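PDB 7OL1: L-threonine 3-dehydrogenase from Clostridioides difficile, which probably catalyses the oxidation of L-threonine at its 3-hydroxyl group, using NAD+ as the hydride acceptor. Local coordinates for residues A[35-40]-A[196-201]. Sequence-based numbering, arbitrary orientation.
Sequences GSELTI and YVTPPG
Glu37 and Val197 carry this contact between the first helix of the Rossmann fold, residues 33-46, and the loop that follows strand 184-194. Gly35, two residues before Glu37, is the last glycine of the GxxGxxG dinucleotide-binding motif of extended short-chain dehydrogenases, so the contact joins the start of the probable NAD-binding helix to that loop. The join is small, burying 182 Å² in all, and no hydrogen bond spans the two segments.

Van der Waals packing dominates. The side chains of Glu37 and Val197 point at one another, and the carboxylate lies against CB and CG2 of the valine: OE1 is 3.4 Å from Val197 CG2, and OE2 is 3.6 Å from Val197 CB. With CG1 anti to the backbone N (chi1 177°), Val197 leaves CG2 as the methyl facing the acid. The glutamate is extended beyond CG (chi2 -160°), which carries its charged end across to the loop, and Met236 and Leu240 of helix 236-248 also pack on this side chain.

Polar links run beside this packing. Ser195 OG accepts the backbone N of Thr198 and is bonded only weakly to Glu37 OE2, so one serine hydroxyl lies between the acid and the loop backbone. Ser36 OG is hydrogen-bonded to Gly32 O, just ahead of the helix. Thr198 OG1 sits by both helix residues, 3.8 Å from Glu37 OE2 and 4.3 Å from Ser36 CB.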
loop_
_atom_site.group_PDB
_atom_site.type_symbol
_atom_site.label_atom_id
_atom_site.label_comp_id
_atom_site.label_asym_id
_atom_site.label_seq_id
_atom_site.Cartn_x
_atom_site.Cartn_y
_atom_site.Cartn_z
ATOM N N GLY A 35 -5.648 -22.738 -5.329
ATOM C CA GLY A 35 -5.568 -23.215 -6.728
ATOM C C GLY A 35 -5.771 -24.732 -6.862
ATOM O O GLY A 35 -6.569 -25.176 -7.735
ATOM N N SER A 36 -5.083 -25.534 -6.045
ATOM C CA SER A 36 -5.208 -27.012 -6.086
ATOM C C SER A 36 -6.686 -27.385 -6.212
ATOM O O SER A 36 -7.017 -28.181 -7.110
ATOM C CB SER A 36 -4.576 -27.657 -4.911
ATOM O OG SER A 36 -3.172 -27.540 -5.016
ATOM N N GLU A 37 -7.554 -26.792 -5.395
ATOM C CA GLU A 37 -8.971 -27.229 -5.320
ATOM C C GLU A 37 -9.832 -26.386 -6.258
ATOM O O GLU A 37 -10.872 -26.919 -6.717
ATOM C CB GLU A 37 -9.471 -27.187 -3.879
ATOM C CG GLU A 37 -8.432 -27.678 -2.892
ATOM C CD GLU A 37 -9.035 -28.098 -1.573
ATOM O OE1 GLU A 37 -10.229 -28.541 -1.607
ATOM O OE2 GLU A 37 -8.306 -27.985 -0.534
ATOM N N LEU A 38 -9.442 -25.139 -6.529
ATOM C CA LEU A 38 -10.242 -24.254 -7.422
ATOM C C LEU A 38 -10.209 -24.799 -8.861
ATOM O O LEU A 38 -11.303 -24.847 -9.485
ATOM C CB LEU A 38 -9.745 -22.802 -7.373
ATOM C CG LEU A 38 -10.575 -21.844 -8.228
ATOM C CD1 LEU A 38 -11.945 -21.618 -7.599
ATOM C CD2 LEU A 38 -9.863 -20.517 -8.467
ATOM N N THR A 39 -9.034 -25.197 -9.384
ATOM C CA THR A 39 -8.871 -25.513 -10.834
ATOM C C THR A 39 -9.763 -26.728 -11.133
ATOM O O THR A 39 -10.513 -26.696 -12.152
ATOM C CB THR A 39 -7.407 -25.664 -11.283
ATOM O OG1 THR A 39 -6.980 -27.019 -11.183
ATOM C CG2 THR A 39 -6.422 -24.812 -10.511
ATOM N N ILE A 40 -9.774 -27.711 -10.229
ATOM C CA ILE A 40 -10.683 -28.889 -10.308
ATOM C C ILE A 40 -12.146 -28.448 -10.332
ATOM O O ILE A 40 -12.903 -28.951 -11.169
ATOM C CB ILE A 40 -10.434 -29.810 -9.125
ATOM C CG1 ILE A 40 -9.093 -30.531 -9.251
ATOM C CG2 ILE A 40 -11.606 -30.756 -8.987
ATOM C CD1 ILE A 40 -8.556 -31.015 -7.913
ATOM N N TYR A 196 -9.181 -30.615 3.156
ATOM C CA TYR A 196 -8.840 -32.047 3.319
ATOM C C TYR A 196 -7.908 -32.519 2.202
ATOM O O TYR A 196 -7.229 -33.530 2.424
ATOM C CB TYR A 196 -10.114 -32.877 3.339
ATOM C CG TYR A 196 -11.125 -32.586 2.260
ATOM C CD1 TYR A 196 -11.061 -33.220 1.030
ATOM C CD2 TYR A 196 -12.207 -31.758 2.504
ATOM C CE1 TYR A 196 -12.027 -33.014 0.057
ATOM C CE2 TYR A 196 -13.177 -31.531 1.539
ATOM C CZ TYR A 196 -13.094 -32.169 0.311
ATOM O OH TYR A 196 -14.051 -31.963 -0.646
ATOM N N VAL A 197 -7.883 -31.813 1.061
ATOM C CA VAL A 197 -7.023 -32.111 -0.127
ATOM C C VAL A 197 -5.567 -31.739 0.171
ATOM O O VAL A 197 -4.681 -32.455 -0.306
ATOM C CB VAL A 197 -7.500 -31.373 -1.395
ATOM C CG1 VAL A 197 -6.585 -31.632 -2.586
ATOM C CG2 VAL A 197 -8.945 -31.701 -1.751
ATOM N N THR A 198 -5.324 -30.632 0.874
ATOM C CA THR A 198 -3.965 -30.048 1.036
ATOM C C THR A 198 -3.517 -30.345 2.464
ATOM O O THR A 198 -4.297 -30.217 3.405
ATOM C CB THR A 198 -3.922 -28.568 0.621
ATOM O OG1 THR A 198 -4.521 -28.322 -0.670
ATOM C CG2 THR A 198 -2.500 -28.047 0.657
ATOM N N PRO A 199 -2.311 -30.921 2.649
ATOM C CA PRO A 199 -1.861 -31.338 3.974
ATOM C C PRO A 199 -1.376 -30.168 4.822
ATOM O O PRO A 199 -0.797 -29.230 4.276
ATOM C CB PRO A 199 -0.706 -32.318 3.689
ATOM C CG PRO A 199 -0.180 -31.912 2.325
ATOM C CD PRO A 199 -1.371 -31.327 1.590
ATOM N N PRO A 200 -1.594 -30.230 6.162
ATOM C CA PRO A 200 -1.072 -29.256 7.121
ATOM C C PRO A 200 0.371 -28.830 6.843
ATOM O O PRO A 200 1.202 -29.695 6.871
ATOM C CB PRO A 200 -1.067 -30.037 8.443
ATOM C CG PRO A 200 -2.228 -31.005 8.315
ATOM C CD PRO A 200 -2.372 -31.286 6.833
ATOM N N GLY A 201 0.609 -27.534 6.606
ATOM C CA GLY A 201 1.911 -26.983 6.178
ATOM C C GLY A 201 2.553 -26.111 7.245
ATOM O O GLY A 201 3.286 -25.171 6.860
#